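Local coordinates for NMB1025 protein (Neisseria meningitidis serogroup B, PDB 3KJK) that is a RutC (YjgF) family member that probably acts, like its RidA relatives, in deaminating reactive enamine or imine intermediates, at the interface of chains A and B. Coordinates in Å, arbitrary orientation; residue numbers count along the deposited sequence, not the author numbering. Chains: chain A/B, NMB1025 protein.

The interface of chains A and B. Residues chain A 9, 27, 29, 31; chain B 27-29, 69, 119.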
# COMPACT_ATOMS: atom_id res chain seq x y z
N MSE A 9 9.59 -8.95 -17.68
CA MSE A 9 8.71 -8.95 -16.47
C MSE A 9 8.61 -10.33 -15.83
O MSE A 9 7.52 -10.76 -15.43
CB MSE A 9 7.32 -8.39 -16.80
CG MSE A 9 7.31 -6.91 -17.14
SE MSE A 9 8.33 -5.85 -15.85
CE MSE A 9 6.92 -4.81 -15.01
N ASN A 27 11.28 -7.19 -12.49
CA ASN A 27 11.98 -6.04 -13.08
C ASN A 27 12.74 -5.22 -12.04
O ASN A 27 12.58 -3.99 -11.95
CB ASN A 27 11.01 -5.16 -13.87
CG ASN A 27 11.72 -4.21 -14.84
OD1 ASN A 27 12.70 -4.58 -15.49
ND2 ASN A 27 11.22 -2.98 -14.93
N LEU A 29 12.24 -4.75 -9.03
CA LEU A 29 11.40 -4.36 -7.89
C LEU A 29 11.13 -5.53 -6.95
O LEU A 29 11.01 -6.67 -7.40
CB LEU A 29 10.05 -3.80 -8.34
CG LEU A 29 9.91 -2.34 -8.78
CD1 LEU A 29 8.44 -2.04 -8.98
CD2 LEU A 29 10.51 -1.40 -7.77
N PHE A 31 8.66 -6.83 -3.65
CA PHE A 31 7.52 -6.66 -2.75
C PHE A 31 7.57 -7.69 -1.63
O PHE A 31 7.56 -8.89 -1.90
CB PHE A 31 6.20 -6.81 -3.51
CG PHE A 31 5.95 -5.70 -4.49
CD1 PHE A 31 5.10 -4.64 -4.16
CD2 PHE A 31 6.58 -5.69 -5.72
CE1 PHE A 31 4.87 -3.61 -5.06
CE2 PHE A 31 6.37 -4.67 -6.62
CZ PHE A 31 5.51 -3.62 -6.29
N ASN B 27 4.59 0.77 -17.76
CA ASN B 27 5.81 -0.04 -17.95
C ASN B 27 5.67 -1.49 -17.47
O ASN B 27 6.47 -1.97 -16.66
CB ASN B 27 7.00 0.65 -17.27
CG ASN B 27 8.35 0.13 -17.76
OD1 ASN B 27 8.49 -0.31 -18.90
ND2 ASN B 27 9.35 0.19 -16.89
N GLY B 28 4.63 -2.17 -17.95
CA GLY B 28 4.38 -3.55 -17.57
C GLY B 28 3.71 -3.77 -16.22
O GLY B 28 3.19 -4.85 -15.96
N LEU B 29 3.73 -2.75 -15.35
CA LEU B 29 3.12 -2.85 -14.02
C LEU B 29 1.65 -2.48 -14.04
O LEU B 29 1.23 -1.61 -14.81
CB LEU B 29 3.84 -1.93 -13.02
CG LEU B 29 5.18 -2.35 -12.43
CD1 LEU B 29 5.80 -1.18 -11.70
CD2 LEU B 29 5.01 -3.54 -11.50
N LEU B 69 1.82 -9.55 -7.86
CA LEU B 69 3.01 -9.29 -7.07
C LEU B 69 2.65 -9.10 -5.61
O LEU B 69 3.33 -9.63 -4.73
CB LEU B 69 3.71 -8.01 -7.58
CG LEU B 69 4.16 -7.96 -9.05
CD1 LEU B 69 4.74 -6.60 -9.37
CD2 LEU B 69 5.18 -9.03 -9.32
N THR B 119 -1.48 -5.34 -6.84
CA THR B 119 -0.46 -4.89 -7.77
C THR B 119 -0.06 -6.12 -8.58
O THR B 119 0.15 -7.20 -8.01
CB THR B 119 0.77 -4.32 -7.03
OG1 THR B 119 0.36 -3.26 -6.16
CG2 THR B 119 1.82 -3.76 -8.00
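Strand 29-32 of chain A, its preceding turn and the N-terminal stretch at A:Met9 meet the 27-28 turn and strands 29-32, 68-75 and 114-121 of chain B. The patch illustrates how apolar side chains can carry one part of a subunit contact, here with no nitrogen or oxygen of one chain close enough to bond the other. A:Phe31 supplies the flat element: with CG beside the backbone N (chi1 -68°), its ring crosses obliquely to B:Leu69. B:Leu69 comes from one side of the ring at its CD2-CE2 border: CB stands above the margin by CD2, and the CD1 methyl reaches past the rim, 3.7 Å from A:Phe31 CE2. From the same side, but beyond the ring's tip, the CG2 methyl of B:Thr119 approaches A:Phe31 CZ at 4.1 Å, the side chains crossing at about a right angle. Next along, equivalent leucines meet tip to tip, A:Leu29 CD1 lying 3.9 Å from B:Leu29 CD1. Such like-with-like pairing, within an interface that is not an exact two-fold, would suit a site near the axis of the homotrimer typical of this family. A:Asn27 and B:Asn27 also approach, amide planes 80° apart, but both are poorly ordered and make no bond here. A:Met9, a selenomethionine and likewise poorly ordered, bends at chi2 and chi3 so that its terminal methyl points at the B:Gly28 backbone. In a loosely defined van der Waals contact, A:Met9 CE lies 4.0 Å from B:Leu29 CG.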